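Local coordinates for protein mannan endo-1,4-beta-mannosidase (Bacillus subtilis, PDB 3CBW) that hydrolyses internal beta-1,4-mannosidic linkages in mannan, galactomannan and glucomannan, taking part in glucomannan breakdown, at residues Ala57-Ile62 and Gln68-Tyr73. The protein carries 3 engineered substitutions. Residues are numbered along the deposited sequence; the frame is centred on the assembly and turned at random.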
ATOM      1  N   ALA A  57      16.346   4.096  -8.555  1.00 13.18           N
ATOM      2  CA  ALA A  57      16.322   5.223  -9.487  1.00 13.68           C
ATOM      3  C   ALA A  57      15.241   6.247  -9.156  1.00 13.60           C
ATOM      4  O   ALA A  57      15.478   7.451  -9.205  1.00 13.91           O
ATOM      5  CB  ALA A  57      16.171   4.744 -10.942  1.00 14.48           C
ATOM      6  N   GLU A  58      14.045   5.767  -8.819  1.00 13.80           N
ATOM      7  CA  GLU A  58      12.955   6.670  -8.462  1.00 13.56           C
ATOM      8  C   GLU A  58      13.297   7.540  -7.240  1.00 13.10           C
ATOM      9  O   GLU A  58      13.131   8.751  -7.290  1.00 12.80           O
ATOM     10  CB  GLU A  58      11.639   5.890  -8.271  1.00 14.01           C
ATOM     11  CG  GLU A  58      10.436   6.747  -7.857  1.00 13.53           C
ATOM     12  CD  GLU A  58      10.028   7.788  -8.900  1.00 13.49           C
ATOM     13  OE1 GLU A  58      10.420   7.677 -10.088  1.00 14.96           O
ATOM     14  OE2 GLU A  58       9.282   8.723  -8.535  1.00 14.46           O
ATOM     15  N   ALA A  59      13.803   6.932  -6.169  1.00 13.10           N
ATOM     16  CA  ALA A  59      14.245   7.701  -5.002  1.00 13.22           C
ATOM     17  C   ALA A  59      15.347   8.689  -5.370  1.00 13.37           C
ATOM     18  O   ALA A  59      15.329   9.835  -4.935  1.00 13.29           O
ATOM     19  CB  ALA A  59      14.719   6.773  -3.897  1.00 13.45           C
ATOM     20  N   ASP A  60      16.296   8.238  -6.191  1.00 14.10           N
ATOM     21  CA  ASP A  60      17.438   9.070  -6.549  1.00 15.19           C
ATOM     22  C   ASP A  60      17.039  10.268  -7.422  1.00 15.60           C
ATOM     23  O   ASP A  60      17.578  11.364  -7.244  1.00 15.36           O
ATOM     24  CB  ASP A  60      18.543   8.224  -7.202  1.00 15.66           C
ATOM     25  CG  ASP A  60      19.191   7.239  -6.225  1.00 17.33           C
ATOM     26  OD1 ASP A  60      19.096   7.452  -4.995  1.00 19.23           O
ATOM     27  OD2 ASP A  60      19.813   6.255  -6.682  1.00 19.25           O
ATOM     28  N   ARG A  61      16.077  10.060  -8.328  1.00 16.15           N
ATOM     29  CA  ARG A  61      15.532  11.130  -9.187  1.00 16.98           C
ATOM     30  C   ARG A  61      14.793  12.177  -8.372  1.00 16.08           C
ATOM     31  O   ARG A  61      14.878  13.364  -8.663  1.00 16.04           O
ATOM     32  CB  ARG A  61      14.558  10.578 -10.238  1.00 18.44           C
ATOM     33  CG  ARG A  61      15.176  10.015 -11.497  1.00 21.17           C
ATOM     34  CD  ARG A  61      14.164   9.997 -12.656  1.00 24.34           C
ATOM     35  NE  ARG A  61      12.798   9.635 -12.254  1.00 26.61           N
ATOM     36  CZ  ARG A  61      11.765   9.545 -13.092  1.00 28.46           C
ATOM     37  NH1 ARG A  61      11.926   9.777 -14.390  1.00 28.50           N
ATOM     38  NH2 ARG A  61      10.564   9.208 -12.640  1.00 29.08           N
ATOM     39  N   ILE A  62      14.042  11.733  -7.363  1.00 15.24           N
ATOM     40  CA  ILE A  62      13.343  12.663  -6.483  1.00 14.97           C
ATOM     41  C   ILE A  62      14.353  13.504  -5.700  1.00 14.97           C
ATOM     42  O   ILE A  62      14.196  14.718  -5.550  1.00 15.39           O
ATOM     43  CB  ILE A  62      12.369  11.909  -5.544  1.00 14.43           C
ATOM     44  CG1 ILE A  62      11.233  11.290  -6.368  1.00 14.56           C
ATOM     45  CG2 ILE A  62      11.832  12.842  -4.469  1.00 14.75           C
ATOM     46  CD1 ILE A  62      10.455  10.224  -5.653  1.00 14.98           C
ATOM     47  N   GLN A  68      15.547  16.067  -1.445  1.00 15.29           N
ATOM     48  CA  GLN A  68      14.960  15.230  -0.408  1.00 14.85           C
ATOM     49  C   GLN A  68      14.610  13.880  -0.989  1.00 13.84           C
ATOM     50  O   GLN A  68      14.437  13.742  -2.195  1.00 13.82           O
ATOM     51  CB  GLN A  68      13.691  15.885   0.129  1.00 15.24           C
ATOM     52  CG  GLN A  68      13.908  17.249   0.778  1.00 17.80           C
ATOM     53  CD  GLN A  68      14.632  17.155   2.098  1.00 21.70           C
ATOM     54  OE1 GLN A  68      14.329  16.299   2.937  1.00 23.45           O
ATOM     55  NE2 GLN A  68      15.595  18.040   2.299  1.00 22.97           N
ATOM     56  N   SER A  69      14.475  12.883  -0.120  1.00 13.19           N
ATOM     57  CA  SER A  69      14.067  11.542  -0.545  1.00 12.30           C
ATOM     58  C   SER A  69      12.717  11.174   0.069  1.00 11.07           C
ATOM     59  O   SER A  69      12.408  11.618   1.172  1.00 10.27           O
ATOM     60  CB  SER A  69      15.102  10.498  -0.130  1.00 13.01           C
ATOM     61  OG  SER A  69      16.363  10.774  -0.707  1.00 15.06           O
ATOM     62  N   PRO A  70      11.923  10.331  -0.627  1.00 10.12           N
ATOM     63  CA  PRO A  70      10.632   9.940  -0.049  1.00  9.79           C
ATOM     64  C   PRO A  70      10.807   9.187   1.267  1.00  9.09           C
ATOM     65  O   PRO A  70      11.715   8.352   1.399  1.00  9.39           O
ATOM     66  CB  PRO A  70      10.021   9.021  -1.115  1.00  9.80           C
ATOM     67  CG  PRO A  70      11.169   8.581  -1.982  1.00 10.50           C
ATOM     68  CD  PRO A  70      12.155   9.721  -1.950  1.00 10.20           C
ATOM     69  N   ALA A  71       9.966   9.489   2.250  1.00  8.74           N
ATOM     70  CA  ALA A  71       9.997   8.741   3.505  1.00  8.49           C
ATOM     71  C   ALA A  71       9.663   7.260   3.306  1.00  8.51           C
ATOM     72  O   ALA A  71      10.279   6.390   3.935  1.00  8.99           O
ATOM     73  CB  ALA A  71       9.085   9.373   4.541  1.00  8.80           C
ATOM     74  N   ILE A  72       8.692   6.976   2.437  1.00  8.09           N
ATOM     75  CA  ILE A  72       8.255   5.620   2.157  1.00  7.93           C
ATOM     76  C   ILE A  72       8.696   5.204   0.758  1.00  7.82           C
ATOM     77  O   ILE A  72       8.587   5.984  -0.196  1.00  7.96           O
ATOM     78  CB  ILE A  72       6.723   5.532   2.268  1.00  7.79           C
ATOM     79  CG1 ILE A  72       6.298   5.822   3.710  1.00  8.59           C
ATOM     80  CG2 ILE A  72       6.210   4.156   1.792  1.00  8.46           C
ATOM     81  CD1 ILE A  72       4.827   6.116   3.857  1.00 10.47           C
ATOM     82  N   TYR A  73       9.228   3.984   0.642  1.00  7.70           N
ATOM     83  CA  TYR A  73       9.620   3.466  -0.668  1.00  8.13           C
ATOM     84  C   TYR A  73       8.926   2.142  -0.897  1.00  7.31           C
ATOM     85  O   TYR A  73       8.974   1.249  -0.046  1.00  7.93           O
ATOM     86  CB  TYR A  73      11.130   3.330  -0.787  1.00  9.46           C
ATOM     87  CG  TYR A  73      11.635   3.468  -2.203  1.00  9.60           C
ATOM     88  CD1 TYR A  73      11.378   4.614  -2.948  1.00 10.79           C
ATOM     89  CD2 TYR A  73      12.412   2.467  -2.792  1.00 10.49           C
ATOM     90  CE1 TYR A  73      11.856   4.754  -4.252  1.00 11.04           C
ATOM     91  CE2 TYR A  73      12.903   2.607  -4.102  1.00 11.49           C
ATOM     92  CZ  TYR A  73      12.632   3.757  -4.810  1.00 10.72           C
ATOM     93  OH  TYR A  73      13.121   3.934  -6.091  1.00 12.05           O
TER
HETATM   94  O   HOH W   1      17.350   9.020  -2.526  1.00 28.18           O
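Tyr73 reaches the first turn of the helix with its hydroxyl, while the methyl of Ala59 is the bump set against its ring: Ala59 CB lies 3.5 Å from Tyr73 CE1 and 3.8 Å from Tyr73 CZ. With CG anti to the backbone N (chi1 -152°), the phenol extends from the strand to the helix, where Ala59 N donates to Tyr73 OH over 3.1 Å with an N-H...O angle of 154°. The same oxygen bonds to Ser55 O, just ahead of the helix, and Glu58 CB meets the ring at its edge, near the ring plane. Segments 57-62 and 68-73 lie within the beta-alpha-beta unit of strand 41-49, helix 57-66 and strand 72-79, whose parallel strands are neighbours in the TIM barrel of family 26. A phenylalanine in place of Tyr73 would probably leave Ala59 N and Ser55 O without their shared partner. One turn along, the Pro70 ring sits against Ile62, whose CG2 and CD1 approach from one side, at 4.0 Å and 4.1 Å from Pro70 CD, the two side chains crossing obliquely. Ala45 and Tyr323 also touch both of these side chains. Between Ser69 and the helix backbone, a water 2.7 Å from Ser69 OG makes a weak, 3.2 Å bond to Ala59 O.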